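Local coordinates for protein Cwp19 (Clostridioides difficile, PDB 5OQ3) that acts as a glycoside hydrolase through the TIM-barrel domain represented here, the full-length protein also being tentatively assigned N-acetylmuramoyl-L-alanine amidase activity, at residues K51-K62 with F107-M117; V73-Y81 with N86-Q96. All coordinates share one frame; numbering follows the deposited sequence. Where two conformers were deposited one is given.

Interaction 1 (K51-K62 with F107-M117)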
loop_
_atom_site.group_PDB
_atom_site.type_symbol
_atom_site.label_atom_id
_atom_site.label_comp_id
_atom_site.label_asym_id
_atom_site.label_seq_id
_atom_site.Cartn_x
_atom_site.Cartn_y
_atom_site.Cartn_z
ATOM N N LYS A 51 16.668 -11.450 10.764
ATOM C CA LYS A 51 17.650 -10.835 9.871
ATOM C C LYS A 51 17.973 -11.783 8.708
ATOM O O LYS A 51 18.015 -11.343 7.534
ATOM C CB LYS A 51 18.927 -10.456 10.632
ATOM C CG LYS A 51 18.793 -9.230 11.540
ATOM C CD LYS A 51 20.093 -8.965 12.287
ATOM C CE LYS A 51 19.983 -7.705 13.102
ATOM N NZ LYS A 51 21.185 -7.509 13.917
ATOM N N LYS A 52 18.247 -13.054 9.008
ATOM C CA LYS A 52 18.589 -13.997 7.933
ATOM C C LYS A 52 17.396 -14.248 6.980
ATOM O O LYS A 52 17.577 -14.358 5.764
ATOM C CB LYS A 52 19.110 -15.303 8.534
ATOM C CG LYS A 52 19.365 -16.392 7.514
ATOM C CD LYS A 52 20.553 -16.137 6.596
ATOM C CE LYS A 52 21.211 -17.448 6.173
ATOM N NZ LYS A 52 20.267 -18.594 5.911
ATOM N N GLU A 53 16.183 -14.366 7.527
ATOM C CA GLU A 53 14.995 -14.500 6.694
ATOM C C GLU A 53 14.862 -13.327 5.685
ATOM O O GLU A 53 14.570 -13.533 4.524
ATOM C CB GLU A 53 13.733 -14.610 7.556
ATOM C CG GLU A 53 13.544 -15.967 8.175
ATOM C CD GLU A 53 12.601 -16.010 9.358
ATOM O OE1 GLU A 53 12.034 -14.973 9.760
ATOM O OE2 GLU A 53 12.433 -17.142 9.886
ATOM N N TYR A 54 15.192 -12.105 6.128
ATOM C CA TYR A 54 15.124 -10.941 5.260
ATOM C C TYR A 54 16.197 -10.947 4.179
ATOM O O TYR A 54 15.883 -10.724 2.994
ATOM C CB TYR A 54 15.232 -9.676 6.046
ATOM C CG TYR A 54 15.097 -8.424 5.214
ATOM C CD1 TYR A 54 13.876 -8.071 4.615
ATOM C CD2 TYR A 54 16.180 -7.607 5.003
ATOM C CE1 TYR A 54 13.738 -6.892 3.874
ATOM C CE2 TYR A 54 16.077 -6.450 4.289
ATOM C CZ TYR A 54 14.847 -6.092 3.715
ATOM O OH TYR A 54 14.723 -4.916 3.052
ATOM N N THR A 55 17.443 -11.217 4.565
ATOM C CA THR A 55 18.491 -11.204 3.539
ATOM C C THR A 55 18.316 -12.322 2.517
ATOM O O THR A 55 18.585 -12.149 1.344
ATOM C CB THR A 55 19.923 -11.164 4.119
ATOM O OG1 THR A 55 20.086 -12.250 5.016
ATOM C CG2 THR A 55 20.167 -9.857 4.838
ATOM N N ASP A 56 17.883 -13.479 2.981
ATOM C CA ASP A 56 17.606 -14.571 2.067
ATOM C C ASP A 56 16.482 -14.202 1.095
ATOM O O ASP A 56 16.536 -14.530 -0.093
ATOM C CB ASP A 56 17.179 -15.826 2.843
ATOM C CG ASP A 56 18.349 -16.563 3.514
ATOM O OD1 ASP A 56 19.553 -16.259 3.240
ATOM O OD2 ASP A 56 18.020 -17.491 4.309
ATOM N N LEU A 57 15.467 -13.512 1.601
ATOM C CA LEU A 57 14.362 -13.055 0.760
ATOM C C LEU A 57 14.873 -12.046 -0.281
ATOM O O LEU A 57 14.611 -12.191 -1.469
ATOM C CB LEU A 57 13.211 -12.543 1.606
ATOM C CG LEU A 57 11.994 -11.970 0.868
ATOM C CD1 LEU A 57 11.363 -13.059 -0.005
ATOM C CD2 LEU A 57 10.989 -11.408 1.848
ATOM N N LEU A 58 15.646 -11.047 0.148
ATOM C CA LEU A 58 16.157 -10.097 -0.822
ATOM C C LEU A 58 17.023 -10.764 -1.867
ATOM O O LEU A 58 16.998 -10.377 -3.038
ATOM C CB LEU A 58 16.950 -9.024 -0.140
ATOM C CG LEU A 58 16.217 -8.042 0.752
ATOM C CD1 LEU A 58 17.145 -6.889 1.027
ATOM C CD2 LEU A 58 14.957 -7.504 0.092
ATOM N N ASP A 59 17.838 -11.740 -1.433
ATOM C CA ASP A 59 18.697 -12.398 -2.407
ATOM C C ASP A 59 17.869 -13.078 -3.502
ATOM O O ASP A 59 18.205 -13.003 -4.673
ATOM C CB ASP A 59 19.576 -13.472 -1.745
ATOM C CG ASP A 59 20.688 -12.917 -0.874
ATOM O OD1 ASP A 59 21.074 -11.738 -1.029
ATOM O OD2 ASP A 59 21.221 -13.727 -0.074
ATOM N N LYS A 60 16.786 -13.727 -3.112
ATOM C CA LYS A 60 15.950 -14.420 -4.076
ATOM C C LYS A 60 15.254 -13.379 -5.001
ATOM O O LYS A 60 15.223 -13.559 -6.214
ATOM C CB LYS A 60 14.949 -15.319 -3.344
ATOM C CG LYS A 60 14.345 -16.450 -4.175
ATOM C CD LYS A 60 15.262 -17.669 -4.344
ATOM C CE LYS A 60 15.374 -18.606 -3.122
ATOM N NZ LYS A 60 14.164 -19.439 -2.834
ATOM N N LEU A 61 14.768 -12.274 -4.437
ATOM C CA LEU A 61 14.137 -11.240 -5.267
ATOM C C LEU A 61 15.136 -10.628 -6.258
ATOM O O LEU A 61 14.833 -10.486 -7.435
ATOM C CB LEU A 61 13.539 -10.167 -4.375
ATOM C CG LEU A 61 12.434 -10.598 -3.404
ATOM C CD1 LEU A 61 12.041 -9.447 -2.488
ATOM C CD2 LEU A 61 11.243 -11.138 -4.161
ATOM N N LYS A 62 16.333 -10.306 -5.770
ATOM C CA LYS A 62 17.326 -9.703 -6.631
ATOM C C LYS A 62 17.656 -10.651 -7.786
ATOM O O LYS A 62 17.844 -10.236 -8.932
ATOM C CB LYS A 62 18.574 -9.304 -5.866
ATOM C CG LYS A 62 19.588 -8.718 -6.809
ATOM C CD LYS A 62 20.635 -7.878 -6.189
ATOM C CE LYS A 62 21.405 -7.139 -7.269
ATOM N NZ LYS A 62 22.657 -6.619 -6.673
ATOM N N PHE A 107 18.432 -2.149 9.398
ATOM C CA PHE A 107 18.859 -3.365 8.737
ATOM C C PHE A 107 18.113 -3.621 7.430
ATOM O O PHE A 107 18.722 -3.902 6.377
ATOM C CB PHE A 107 18.666 -4.547 9.667
ATOM C CG PHE A 107 19.221 -5.829 9.148
ATOM C CD1 PHE A 107 20.579 -6.153 9.368
ATOM C CD2 PHE A 107 18.422 -6.742 8.484
ATOM C CE1 PHE A 107 21.111 -7.361 8.913
ATOM C CE2 PHE A 107 18.951 -7.959 8.033
ATOM C CZ PHE A 107 20.292 -8.259 8.235
ATOM N N LEU A 108 16.811 -3.387 7.484
ATOM C CA LEU A 108 15.989 -3.609 6.276
ATOM C C LEU A 108 16.419 -2.688 5.121
ATOM O O LEU A 108 16.519 -3.110 4.002
ATOM C CB LEU A 108 14.519 -3.453 6.556
ATOM C CG LEU A 108 13.913 -4.276 7.688
ATOM C CD1 LEU A 108 12.427 -3.962 7.895
ATOM C CD2 LEU A 108 14.084 -5.756 7.417
ATOM N N ILE A 109 16.759 -1.440 5.472
ATOM C CA ILE A 109 17.178 -0.457 4.508
ATOM C C ILE A 109 18.623 -0.686 4.017
ATOM O O ILE A 109 18.897 -0.743 2.798
ATOM C CB ILE A 109 17.036 0.949 5.089
ATOM C CG1 ILE A 109 15.547 1.269 5.304
ATOM C CG2 ILE A 109 17.639 1.975 4.138
ATOM C CD1 ILE A 109 15.374 2.524 6.121
ATOM N N GLU A 110 19.535 -0.868 4.978
ATOM C CA GLU A 110 20.938 -0.965 4.627
ATOM C C GLU A 110 21.198 -2.240 3.810
ATOM O O GLU A 110 22.018 -2.211 2.874
ATOM C CB GLU A 110 21.842 -0.881 5.846
ATOM C CG GLU A 110 21.862 0.514 6.470
ATOM C CD GLU A 110 22.629 0.687 7.747
ATOM O OE1 GLU A 110 23.010 -0.283 8.385
ATOM O OE2 GLU A 110 22.858 1.885 8.120
ATOM N N GLU A 111 20.485 -3.328 4.115
ATOM C CA GLU A 111 20.680 -4.526 3.360
ATOM C C GLU A 111 20.078 -4.458 1.958
ATOM O O GLU A 111 20.626 -5.055 1.014
ATOM C CB GLU A 111 20.101 -5.724 4.140
ATOM C CG GLU A 111 20.898 -6.011 5.429
ATOM C CD GLU A 111 22.333 -6.493 5.229
ATOM O OE1 GLU A 111 22.585 -7.131 4.202
ATOM O OE2 GLU A 111 23.184 -6.202 6.118
ATOM N N ALA A 112 18.963 -3.736 1.783
ATOM C CA ALA A 112 18.476 -3.451 0.448
ATOM C C ALA A 112 19.480 -2.631 -0.337
ATOM O O ALA A 112 19.822 -2.963 -1.476
ATOM C CB ALA A 112 17.091 -2.745 0.499
ATOM N N HIS A 113 19.995 -1.574 0.285
ATOM C CA HIS A 113 20.898 -0.718 -0.446
ATOM C C HIS A 113 22.220 -1.388 -0.843
ATOM O O HIS A 113 22.753 -1.123 -1.924
ATOM C CB HIS A 113 21.158 0.522 0.357
ATOM C CG HIS A 113 19.977 1.457 0.391
ATOM N ND1 HIS A 113 19.910 2.549 1.242
ATOM C CD2 HIS A 113 18.829 1.476 -0.332
ATOM C CE1 HIS A 113 18.796 3.221 0.996
ATOM N NE2 HIS A 113 18.121 2.593 0.043
ATOM N N LYS A 114 22.736 -2.268 0.024
ATOM C CA LYS A 114 23.987 -2.983 -0.332
ATOM C C LYS A 114 23.789 -3.882 -1.545
ATOM O O LYS A 114 24.763 -4.211 -2.230
ATOM C CB LYS A 114 24.494 -3.797 0.881
ATOM C CG LYS A 114 25.179 -2.871 1.876
ATOM C CD LYS A 114 25.852 -3.620 3.016
ATOM C CE LYS A 114 24.860 -4.342 3.896
ATOM N NZ LYS A 114 25.577 -4.994 5.013
ATOM N N ARG A 115 22.550 -4.293 -1.809
ATOM C CA ARG A 115 22.215 -5.096 -2.963
ATOM C C ARG A 115 21.725 -4.244 -4.164
ATOM O O ARG A 115 21.219 -4.787 -5.144
ATOM C CB ARG A 115 21.145 -6.109 -2.582
ATOM C CG ARG A 115 21.660 -7.195 -1.662
ATOM C CD ARG A 115 20.505 -7.955 -1.047
ATOM N NE ARG A 115 20.998 -9.046 -0.241
ATOM C CZ ARG A 115 21.536 -8.927 0.964
ATOM N NH1 ARG A 115 21.638 -7.749 1.572
ATOM N NH2 ARG A 115 21.994 -10.010 1.590
ATOM N N GLY A 116 21.881 -2.933 -4.113
ATOM C CA GLY A 116 21.465 -2.073 -5.202
ATOM C C GLY A 116 19.960 -1.995 -5.386
ATOM O O GLY A 116 19.493 -1.720 -6.493
ATOM N N MET A 117 19.213 -2.236 -4.295
ATOM C CA MET A 117 17.763 -2.194 -4.338
ATOM C C MET A 117 17.254 -0.960 -3.610
ATOM O O MET A 117 17.806 -0.572 -2.587
ATOM C CB MET A 117 17.169 -3.422 -3.675
ATOM C CG MET A 117 17.625 -4.722 -4.310
ATOM S SD MET A 117 17.217 -6.233 -3.493
ATOM C CE MET A 117 15.524 -6.463 -3.974
HETATM O O HOH W 1 22.627 -13.107 1.890
#
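Y54, L58 and R115 lead a helix-helix contact on the outside of the TIM barrel, where helix 47-63 runs beside helix 104-114 and the turn that ends it. The segment axes come within 10.5 Å and keep roughly the same direction, crossing at -31°. The inner part is mainly apolar. Y54, its CG anti to the backbone N (chi1 -177°), is a knob in the hole formed by F107, L108, E111 and A112. L108 CD2 sits over the centre of the Y54 ring, 3.4 Å from its centroid, in a CH-pi contact, while L58 CG lies over the opposite face toward the rim. Tyrosine suits this buried place because its OH donates to L108 O (2.7 Å), whose helical bond from A112 N is weak. F119 of strand 118-123 touches both Y54 and L108 from the barrel wall. M117 CE, on a flexible thioether, fits against L58 CD2 and L61 CB.

Toward the outer side, the F107 ring lies between E111 CG and the extended K51 chain, whose CG is 3.7 Å from the ring centroid; K51 NZ goes on to E47. Beside it the chemistry is ionic. R115 NE meets D59 OD1 at 2.8 Å, nearly straight (167°), on the syn side but tilted from the carboxylate plane. NH1 donates to E111 OE1, on its anti lone pair, and to E111 O, while T55 CA covers one guanidinium face. E111 OE2 takes K114, and a water donates to D59 OD2 and accepts a weak bond from R115 NH2. G116, with positive phi, completes the Schellman motif, and K62 NZ reaches R115 O (2.8 Å) from above the carbonyl plane. The in-plane bonds along the guanidinium edge should fix its rotation, and the K62 ammonium probably complements the partial negative charge of the helix end.

Interaction 2 (V73-Y81 with N86-Q96); sequences VRPKSDALY and NPWSEYLTGTQ. With EDO (1,2-ethanediol), chain C.
A79 is bridged to W88 by backbone bonds: S89 N donates to A79 O at 2.9 Å, and a weaker bond runs from A79 N to P87 O. Side-chain hydrogen bonds gather round D78 and S89. A chi1 of 177° turns the S89 hydroxyl back beside its carbonyl carbon, where OG gives its proton to D78 OD2 (2.7 Å) from above the carboxylate plane and accepts an almost straight bond from Y91 N; this small hydroxyl thus N-caps the short helix 90-93. D78 OD1 takes K76 N at 2.8 Å, which ties the turn to the same carboxylate. A water links D78 OD2, E90 (N and OE2) and Q96 NE2.

Among charged groups, the extended K76 chain crosses E90 at about a right angle, its NZ 2.7 Å from E90 OE2 on the syn side; E133 is a second partner of this ammonium. R74 NH1 reaches N86 OD1 only weakly, for R74 is held chiefly by N124 and N86 by Y170.

Apolar contacts fill in behind: L80 CG meets L92 CD1 at 3.9 Å, and P75 CG rests at the edge of the Y91 ring.

Around the W88 ring, Y81 O lies over one face and accepts from an ethanediol, probably a crystallisation solute, whose C2 covers the same face.

The whole is a folded-back beta-alpha loop at the C-terminal end of strand 68-74, the barrel end where TIM-barrel enzymes carry their active sites.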
loop_
_atom_site.group_PDB
_atom_site.type_symbol
_atom_site.label_atom_id
_atom_site.label_comp_id
_atom_site.label_asym_id
_atom_site.label_seq_id
_atom_site.Cartn_x
_atom_site.Cartn_y
_atom_site.Cartn_z
ATOM N N VAL A 73 6.054 -1.108 7.009
ATOM C CA VAL A 73 6.593 -0.659 8.273
ATOM C C VAL A 73 5.518 -0.269 9.295
ATOM O O VAL A 73 5.811 -0.145 10.471
ATOM C CB VAL A 73 7.615 0.478 8.106
ATOM C CG1 VAL A 73 8.793 0.046 7.223
ATOM C CG2 VAL A 73 7.018 1.782 7.605
ATOM N N ARG A 74 4.297 -0.025 8.796
ATOM C CA ARG A 74 3.105 0.284 9.636
ATOM C C ARG A 74 1.946 -0.571 9.155
ATOM O O ARG A 74 1.073 -0.091 8.431
ATOM C CB ARG A 74 2.743 1.757 9.528
ATOM C CG ARG A 74 1.520 2.206 10.322
ATOM C CD ARG A 74 1.156 3.620 9.940
ATOM N NE ARG A 74 -0.096 4.069 10.509
ATOM C CZ ARG A 74 -0.236 4.730 11.650
ATOM N NH1 ARG A 74 0.793 4.977 12.420
ATOM N NH2 ARG A 74 -1.457 5.183 12.000
ATOM N N PRO A 75 1.919 -1.846 9.586
ATOM C CA PRO A 75 0.801 -2.688 9.212
ATOM C C PRO A 75 -0.469 -2.445 9.989
ATOM O O PRO A 75 -1.550 -2.734 9.464
ATOM C CB PRO A 75 1.309 -4.092 9.505
ATOM C CG PRO A 75 2.326 -3.934 10.570
ATOM C CD PRO A 75 3.001 -2.642 10.201
ATOM N N LYS A 76 -0.368 -1.882 11.199
ATOM C CA LYS A 76 -1.519 -1.838 12.118
ATOM C C LYS A 76 -1.305 -0.774 13.200
ATOM O O LYS A 76 -1.127 -1.090 14.384
ATOM C CB LYS A 76 -1.743 -3.222 12.708
ATOM C CG LYS A 76 -2.997 -3.362 13.531
ATOM C CD LYS A 76 -3.006 -4.731 14.183
ATOM C CE LYS A 76 -3.958 -4.736 15.345
ATOM N NZ LYS A 76 -3.662 -5.857 16.259
ATOM N N SER A 77 -1.306 0.493 12.761
ATOM C CA SER A 77 -1.054 1.668 13.649
ATOM C C SER A 77 0.138 1.433 14.600
ATOM O O SER A 77 0.093 1.784 15.778
ATOM C CB SER A 77 -2.300 2.046 14.470
ATOM O OG SER A 77 -2.050 3.222 15.232
ATOM N N ASP A 78 1.203 0.893 14.034
ATOM C CA ASP A 78 2.332 0.361 14.782
ATOM C C ASP A 78 3.574 0.597 13.946
ATOM O O ASP A 78 3.524 1.270 12.895
ATOM C CB ASP A 78 2.084 -1.096 15.138
ATOM C CG ASP A 78 1.921 -1.979 13.898
ATOM O OD1 ASP A 78 1.931 -1.436 12.747
ATOM O OD2 ASP A 78 1.793 -3.220 14.085
ATOM N N ALA A 79 4.706 0.072 14.414
ATOM C CA ALA A 79 5.981 0.422 13.794
ATOM C C ALA A 79 6.926 -0.766 13.849
ATOM O O ALA A 79 7.124 -1.365 14.913
ATOM C CB ALA A 79 6.602 1.629 14.502
ATOM N N LEU A 80 7.556 -1.044 12.705
ATOM C CA LEU A 80 8.713 -1.929 12.693
ATOM C C LEU A 80 9.998 -1.091 12.710
ATOM O O LEU A 80 10.944 -1.362 11.984
ATOM C CB LEU A 80 8.660 -2.896 11.497
ATOM C CG LEU A 80 7.622 -4.021 11.676
ATOM C CD1 LEU A 80 6.211 -3.640 11.290
ATOM C CD2 LEU A 80 8.006 -5.296 10.968
ATOM N N TYR A 81 10.001 -0.055 13.555
ATOM C CA TYR A 81 11.115 0.889 13.673
ATOM C C TYR A 81 10.963 1.569 15.029
ATOM O O TYR A 81 9.862 1.567 15.607
ATOM C CB TYR A 81 11.110 1.945 12.573
ATOM C CG TYR A 81 9.796 2.702 12.393
ATOM C CD1 TYR A 81 8.771 2.194 11.596
ATOM C CD2 TYR A 81 9.559 3.909 13.037
ATOM C CE1 TYR A 81 7.583 2.885 11.426
ATOM C CE2 TYR A 81 8.379 4.601 12.878
ATOM C CZ TYR A 81 7.384 4.083 12.087
ATOM O OH TYR A 81 6.201 4.774 11.922
ATOM N N ASN A 86 4.472 5.887 17.693
ATOM C CA ASN A 86 3.699 4.689 17.438
ATOM C C ASN A 86 4.353 3.502 18.104
ATOM O O ASN A 86 5.566 3.456 18.257
ATOM C CB ASN A 86 3.569 4.472 15.913
ATOM C CG ASN A 86 2.684 5.511 15.282
ATOM O OD1 ASN A 86 1.499 5.517 15.519
ATOM N ND2 ASN A 86 3.277 6.423 14.514
ATOM N N PRO A 87 3.545 2.503 18.523
ATOM C CA PRO A 87 4.061 1.368 19.300
ATOM C C PRO A 87 4.741 0.327 18.432
ATOM O O PRO A 87 4.370 0.145 17.260
ATOM C CB PRO A 87 2.790 0.735 19.865
ATOM C CG PRO A 87 1.741 1.083 18.840
ATOM C CD PRO A 87 2.078 2.494 18.430
ATOM N N TRP A 88 5.674 -0.441 19.015
ATOM C CA TRP A 88 6.277 -1.565 18.292
ATOM C C TRP A 88 5.221 -2.527 17.779
ATOM O O TRP A 88 4.291 -2.904 18.508
ATOM C CB TRP A 88 7.250 -2.351 19.177
ATOM C CG TRP A 88 8.500 -1.613 19.574
ATOM C CD1 TRP A 88 8.802 -1.081 20.796
ATOM C CD2 TRP A 88 9.633 -1.389 18.741
ATOM N NE1 TRP A 88 10.059 -0.522 20.761
ATOM C CE2 TRP A 88 10.604 -0.738 19.521
ATOM C CE3 TRP A 88 9.932 -1.713 17.401
ATOM C CZ2 TRP A 88 11.853 -0.350 18.995
ATOM C CZ3 TRP A 88 11.172 -1.324 16.883
ATOM C CH2 TRP A 88 12.117 -0.671 17.690
ATOM N N SER A 89 5.391 -2.992 16.552
ATOM C CA SER A 89 4.419 -3.905 15.945
ATOM C C SER A 89 4.424 -5.279 16.623
ATOM O O SER A 89 5.466 -5.852 16.893
ATOM C CB SER A 89 4.725 -4.094 14.459
ATOM O OG SER A 89 3.829 -5.024 13.877
ATOM N N GLU A 90 3.230 -5.811 16.851
ATOM C CA GLU A 90 3.077 -7.144 17.393
ATOM C C GLU A 90 3.634 -8.215 16.474
ATOM O O GLU A 90 3.859 -9.342 16.932
ATOM C CB GLU A 90 1.611 -7.441 17.636
ATOM C CG GLU A 90 0.804 -7.706 16.383
ATOM C CD GLU A 90 -0.671 -7.455 16.567
ATOM O OE1 GLU A 90 -1.422 -8.443 16.683
ATOM O OE2 GLU A 90 -1.068 -6.273 16.642
ATOM N N TYR A 91 3.868 -7.905 15.196
ATOM C CA TYR A 91 4.297 -8.990 14.290
ATOM C C TYR A 91 5.774 -9.344 14.448
ATOM O O TYR A 91 6.204 -10.342 13.922
ATOM C CB TYR A 91 3.916 -8.689 12.830
ATOM C CG TYR A 91 2.408 -8.444 12.724
ATOM C CD1 TYR A 91 1.497 -9.472 12.993
ATOM C CD2 TYR A 91 1.894 -7.175 12.470
ATOM C CE1 TYR A 91 0.147 -9.240 12.984
ATOM C CE2 TYR A 91 0.520 -6.941 12.420
ATOM C CZ TYR A 91 -0.357 -7.971 12.688
ATOM O OH TYR A 91 -1.731 -7.737 12.662
ATOM N N LEU A 92 6.535 -8.558 15.207
ATOM C CA LEU A 92 7.923 -8.901 15.523
ATOM C C LEU A 92 8.053 -9.898 16.667
ATOM O O LEU A 92 8.906 -10.785 16.623
ATOM C CB LEU A 92 8.717 -7.624 15.865
ATOM C CG LEU A 92 8.947 -6.730 14.625
ATOM C CD1 LEU A 92 9.253 -5.290 15.012
ATOM C CD2 LEU A 92 10.082 -7.287 13.741
ATOM N N THR A 93 7.252 -9.701 17.707
ATOM C CA THR A 93 7.352 -10.496 18.959
ATOM C C THR A 93 6.116 -11.341 19.385
ATOM O O THR A 93 6.217 -12.232 20.157
ATOM C CB THR A 93 7.648 -9.564 20.143
ATOM O OG1 THR A 93 6.537 -8.664 20.293
ATOM C CG2 THR A 93 8.935 -8.794 19.874
ATOM N N GLY A 94 4.966 -10.927 18.798
ATOM C CA GLY A 94 3.668 -11.511 19.216
ATOM C C GLY A 94 2.888 -10.570 20.120
ATOM O O GLY A 94 1.739 -10.844 20.411
ATOM N N THR A 95 3.514 -9.494 20.604
ATOM C CA THR A 95 2.895 -8.556 21.559
ATOM C C THR A 95 3.036 -7.092 21.124
ATOM O O THR A 95 4.171 -6.610 20.969
ATOM C CB THR A 95 3.547 -8.735 22.961
ATOM O OG1 THR A 95 3.417 -10.100 23.359
ATOM C CG2 THR A 95 2.905 -7.829 24.004
ATOM N N GLN A 96 1.906 -6.375 20.942
ATOM C CA GLN A 96 1.997 -4.983 20.516
ATOM C C GLN A 96 2.665 -4.167 21.611
ATOM O O GLN A 96 2.363 -4.318 22.790
ATOM C CB GLN A 96 0.644 -4.340 20.122
ATOM C CG GLN A 96 0.844 -3.016 19.345
ATOM C CD GLN A 96 -0.456 -2.348 18.967
ATOM O OE1 GLN A 96 -1.161 -1.844 19.824
ATOM N NE2 GLN A 96 -0.778 -2.337 17.675
HETATM C C1 EDO C . 8.167 1.924 18.883
HETATM O O1 EDO C . 8.145 1.331 17.615
HETATM C C2 EDO C . 9.539 2.271 19.238
HETATM O O2 EDO C . 9.695 3.631 19.546
HETATM O O HOH W 2 -2.716 -0.801 16.534
HETATM O O HOH W 3 0.810 -4.289 16.332
HETATM O O HOH W 4 6.035 7.103 13.074
#

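Overall arrangement
From the N terminus, the chain leaves strand 27-32 and passes through helix 47-63, the first half of interaction 1, into strand 68-74. At the end of that strand begins interaction 2, whose two segments are only five residues apart and close a short local loop. The chain then enters helix 104-114, and its contact with helix 47-63 closes the longer loop of interaction 1, inside which interaction 2 is nested. The two do not touch: their centres are about 20 Å apart and their nearest atoms about 5 Å. Interaction 1 joins the helices that follow strands 27-32 and 68-74, neighbours on the outside of the barrel, whereas interaction 2 folds the connection between strand 68-74 and helix 104-114.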